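PDB 2V4V: GH59 galactosidase from Clostridium cellulolyticum, which carries a family 6 carbohydrate-binding module, the part described here, that binds xylose, and as a whole enzyme is probably a glycoside hydrolase acting on plant polysaccharides. Local coordinates for residues Gly27-Phe32 with Asp88-Thr93. Numbering follows the deposited sequence.
With NA (sodium ion), chain C; XYP (beta-D-xylopyranose), chain B.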
ATOM      1  N   GLY A  27     -15.343  -1.863  -6.650  1.00  8.17           N
ATOM      2  CA  GLY A  27     -14.082  -2.285  -7.234  1.00  7.91           C
ATOM      3  C   GLY A  27     -13.507  -3.461  -6.431  1.00  8.53           C
ATOM      4  O   GLY A  27     -14.262  -4.313  -5.946  1.00  8.38           O
ATOM      5  N   GLU A  28     -12.182  -3.482  -6.303  1.00  8.43           N
ATOM      6  CA  GLU A  28     -11.446  -4.631  -5.744  1.00  8.10           C
ATOM      7  C   GLU A  28     -10.530  -4.199  -4.630  1.00  8.20           C
ATOM      8  O   GLU A  28     -10.115  -3.028  -4.585  1.00  7.83           O
ATOM      9  CB  GLU A  28     -10.577  -5.269  -6.790  1.00  8.98           C
ATOM     10  CG  GLU A  28     -11.313  -5.487  -8.120  1.00  8.52           C
ATOM     11  CD  GLU A  28     -10.479  -6.273  -9.092  1.00  9.55           C
ATOM     12  OE1 GLU A  28     -10.363  -5.740 -10.237  1.00 10.60           O
ATOM     13  OE2 GLU A  28      -9.965  -7.373  -8.714  1.00 10.44           O
ATOM     14  N   ASP A  29     -10.221  -5.143  -3.739  1.00  8.08           N
ATOM     15  CA  ASP A  29      -9.105  -4.934  -2.814  1.00  8.04           C
ATOM     16  C   ASP A  29      -8.047  -6.021  -3.003  1.00  8.32           C
ATOM     17  O   ASP A  29      -8.357  -7.148  -3.439  1.00  7.39           O
ATOM     18  CB  ASP A  29      -9.564  -4.879  -1.335  1.00  7.51           C
ATOM     19  CG  ASP A  29     -10.211  -6.181  -0.883  1.00  8.42           C
ATOM     20  OD1 ASP A  29     -11.468  -6.288  -1.020  1.00  8.75           O
ATOM     21  OD2 ASP A  29      -9.433  -7.092  -0.404  1.00  7.89           O
ATOM     22  N   VAL A  30      -6.812  -5.661  -2.639  1.00  8.01           N
ATOM     23  CA  VAL A  30      -5.766  -6.641  -2.497  1.00  6.90           C
ATOM     24  C   VAL A  30      -5.933  -7.199  -1.099  1.00  6.29           C
ATOM     25  O   VAL A  30      -5.855  -6.462  -0.087  1.00  6.46           O
ATOM     26  CB  VAL A  30      -4.382  -5.988  -2.666  1.00  6.54           C
ATOM     27  CG1 VAL A  30      -3.315  -6.834  -2.085  1.00  7.51           C
ATOM     28  CG2 VAL A  30      -4.132  -5.746  -4.156  1.00  8.19           C
ATOM     29  N   GLY A  31      -6.206  -8.506  -1.060  1.00  7.57           N
ATOM     30  CA  GLY A  31      -6.351  -9.207   0.218  1.00  7.66           C
ATOM     31  C   GLY A  31      -5.424 -10.422   0.319  1.00  6.99           C
ATOM     32  O   GLY A  31      -4.509 -10.601  -0.477  1.00  8.19           O
ATOM     33  N   PHE A  32      -5.713 -11.256   1.316  1.00  6.98           N
ATOM     34  CA  PHE A  32      -4.875 -12.415   1.637  1.00  6.96           C
ATOM     35  C   PHE A  32      -3.423 -11.990   1.845  1.00  7.21           C
ATOM     36  O   PHE A  32      -2.497 -12.602   1.311  1.00  8.55           O
ATOM     37  CB  PHE A  32      -5.025 -13.477   0.553  1.00  7.72           C
ATOM     38  CG  PHE A  32      -6.492 -13.808   0.272  1.00  8.08           C
ATOM     39  CD1 PHE A  32      -7.128 -14.925   0.892  1.00 14.71           C
ATOM     40  CD2 PHE A  32      -7.254 -13.010  -0.554  1.00  8.12           C
ATOM     41  CE1 PHE A  32      -8.453 -15.202   0.674  1.00 11.44           C
ATOM     42  CE2 PHE A  32      -8.586 -13.319  -0.772  1.00  7.75           C
ATOM     43  CZ  PHE A  32      -9.173 -14.422  -0.162  1.00  9.80           C
ATOM     44  N   ASP A  88     -13.450  -5.411  10.630  1.00 10.50           N
ATOM     45  CA  ASP A  88     -14.057  -6.207   9.574  1.00 10.55           C
ATOM     46  C   ASP A  88     -13.189  -6.133   8.336  1.00 10.00           C
ATOM     47  O   ASP A  88     -12.637  -5.080   8.058  1.00 10.01           O
ATOM     48  CB  ASP A  88     -15.445  -5.658   9.258  1.00 10.08           C
ATOM     49  CG  ASP A  88     -16.253  -6.602   8.376  1.00 13.50           C
ATOM     50  OD1 ASP A  88     -16.913  -7.495   8.957  1.00 17.14           O
ATOM     51  OD2 ASP A  88     -16.223  -6.455   7.140  1.00 14.67           O
ATOM     52  N   TRP A  89     -13.100  -7.241   7.579  1.00  9.18           N
ATOM     53  CA  TRP A  89     -12.288  -7.232   6.361  1.00  8.90           C
ATOM     54  C   TRP A  89     -12.776  -6.287   5.277  1.00  8.30           C
ATOM     55  O   TRP A  89     -12.031  -6.016   4.328  1.00  8.37           O
ATOM     56  CB  TRP A  89     -12.215  -8.636   5.733  1.00  8.49           C
ATOM     57  CG  TRP A  89     -11.384  -9.591   6.558  1.00  9.53           C
ATOM     58  CD1 TRP A  89     -11.799 -10.762   7.149  1.00  8.28           C
ATOM     59  CD2 TRP A  89      -9.991  -9.441   6.903  1.00  7.91           C
ATOM     60  NE1 TRP A  89     -10.754 -11.348   7.847  1.00  8.92           N
ATOM     61  CE2 TRP A  89      -9.633 -10.558   7.715  1.00 10.18           C
ATOM     62  CE3 TRP A  89      -9.021  -8.464   6.635  1.00  6.66           C
ATOM     63  CZ2 TRP A  89      -8.332 -10.732   8.224  1.00  9.72           C
ATOM     64  CZ3 TRP A  89      -7.704  -8.659   7.124  1.00  6.02           C
ATOM     65  CH2 TRP A  89      -7.389  -9.765   7.935  1.00  8.88           C
ATOM     66  N   GLN A  90     -14.024  -5.835   5.394  1.00  8.06           N
ATOM     67  CA  GLN A  90     -14.606  -4.958   4.364  1.00  8.21           C
ATOM     68  C   GLN A  90     -15.184  -3.639   4.912  1.00  8.15           C
ATOM     69  O   GLN A  90     -16.030  -3.026   4.270  1.00  9.07           O
ATOM     70  CB  GLN A  90     -15.645  -5.736   3.523  1.00  8.06           C
ATOM     71  CG  GLN A  90     -15.058  -6.923   2.744  1.00  9.70           C
ATOM     72  CD  GLN A  90     -14.103  -6.473   1.615  1.00 10.75           C
ATOM     73  OE1 GLN A  90     -14.147  -5.311   1.162  1.00  8.28           O
ATOM     74  NE2 GLN A  90     -13.260  -7.393   1.154  1.00  8.54           N
ATOM     75  N   THR A  91     -14.663  -3.191   6.073  1.00  8.39           N
ATOM     76  CA  THR A  91     -14.941  -1.855   6.587  1.00  9.11           C
ATOM     77  C   THR A  91     -13.618  -1.094   6.558  1.00  8.86           C
ATOM     78  O   THR A  91     -12.675  -1.494   7.248  1.00  9.05           O
ATOM     79  CB  THR A  91     -15.426  -1.957   8.021  1.00 10.04           C
ATOM     80  OG1 THR A  91     -16.695  -2.643   8.039  1.00 11.69           O
ATOM     81  CG2 THR A  91     -15.525  -0.563   8.668  1.00 11.88           C
ATOM     82  N   TYR A  92     -13.559  -0.086   5.682  1.00  8.48           N
ATOM     83  CA  TYR A  92     -12.291   0.606   5.366  1.00  8.72           C
ATOM     84  C   TYR A  92     -12.135   1.905   6.132  1.00  8.66           C
ATOM     85  O   TYR A  92     -13.111   2.534   6.548  1.00  9.41           O
ATOM     86  CB  TYR A  92     -12.117   0.837   3.859  1.00 10.34           C
ATOM     87  CG  TYR A  92     -12.021  -0.460   3.090  1.00  8.66           C
ATOM     88  CD1 TYR A  92     -10.802  -0.908   2.592  1.00 10.01           C
ATOM     89  CD2 TYR A  92     -13.165  -1.287   2.918  1.00  9.67           C
ATOM     90  CE1 TYR A  92     -10.692  -2.099   1.904  1.00  8.39           C
ATOM     91  CE2 TYR A  92     -13.077  -2.505   2.222  1.00 10.66           C
ATOM     92  CZ  TYR A  92     -11.819  -2.925   1.742  1.00 11.25           C
ATOM     93  OH  TYR A  92     -11.653  -4.127   1.053  1.00 10.31           O
ATOM     94  N   THR A  93     -10.876   2.292   6.264  1.00  7.52           N
ATOM     95  CA  THR A  93     -10.502   3.580   6.829  1.00  8.43           C
ATOM     96  C   THR A  93      -9.235   4.085   6.119  1.00  8.95           C
ATOM     97  O   THR A  93      -8.744   3.413   5.205  1.00  9.25           O
ATOM     98  CB  THR A  93     -10.279   3.460   8.321  1.00  9.75           C
ATOM     99  OG1 THR A  93     -10.286   4.773   8.919  1.00 10.45           O
ATOM    100  CG2 THR A  93      -8.998   2.678   8.631  1.00  8.57           C
TER
HETATM  101 NA    NA C3052      -9.350  -0.932  -5.352  1.00  8.04          NA
HETATM  102  O1  XYP B3051     -11.158 -14.802   4.233  1.00 12.18           O
HETATM  103  C1  XYP B3051     -10.161 -13.902   3.774  1.00 12.45           C
HETATM  104  C2  XYP B3051     -10.898 -12.632   3.376  1.00 10.88           C
HETATM  105  C3  XYP B3051      -9.904 -11.583   2.909  1.00  8.82           C
HETATM  106  C4  XYP B3051      -8.771 -11.436   3.922  1.00  8.24           C
HETATM  107  C5  XYP B3051      -8.206 -12.811   4.304  1.00  7.76           C
HETATM  108  O2  XYP B3051     -11.773 -12.846   2.276  1.00 12.61           O
HETATM  109  O3  XYP B3051     -10.547 -10.336   2.704  1.00  8.76           O
HETATM  110  O4  XYP B3051      -7.716 -10.662   3.402  1.00  7.95           O
HETATM  111  O5  XYP B3051      -9.248 -13.638   4.772  1.00  9.97           O
HETATM  112  O   HOH W   1     -10.959  -0.889  -7.233  1.00 11.79           O
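D29 meets Q90 and Y92 from 88-93, and beside this polar junction the two segments line a xylose pocket. D88 OD2 braces the turn at the start of 88-93: it accepts from the backbone N of Q90 at 2.9 Å, an Asx turn within the type I beta turn D88-T91, a task its short carboxylate suits. W89 then lays its flat, wide indole against the sugar, with XYP C4 over the ring centre, 3.8 Å above the plane. F32 offers the sugar a ring face too, while its N donates to XYP O4 at 3.0 Å. Q90, bent at chi2 (-68°), swings its amide back to D29, and NE2 gives OD1 a nearly straight bond (3.0 Å, 168°); OD1 lies in the amide plane, although NE2 approaches from above the carboxylate plane. An amide suits this place because its other end, OE1, accepts from Y92 OH at 2.8 Å, which fixes which way round the amide lies. Y92 is long enough to bring that hydroxyl beside D29, where OH and D29 OD1 are 3.0 Å apart at an angle too poor for a bond. The side chain of E28 points away from 88-93, and its backbone O binds the sodium ion at 2.4 Å, alongside a water, E8, E10 and N123. In the beta-sandwich of this family 6 module, strand 28-31 pairs with 19-22, strand 91-98 edges the sheet beside 52-59, and N121 and N123 of strand 121-128 touch side chains of this contact.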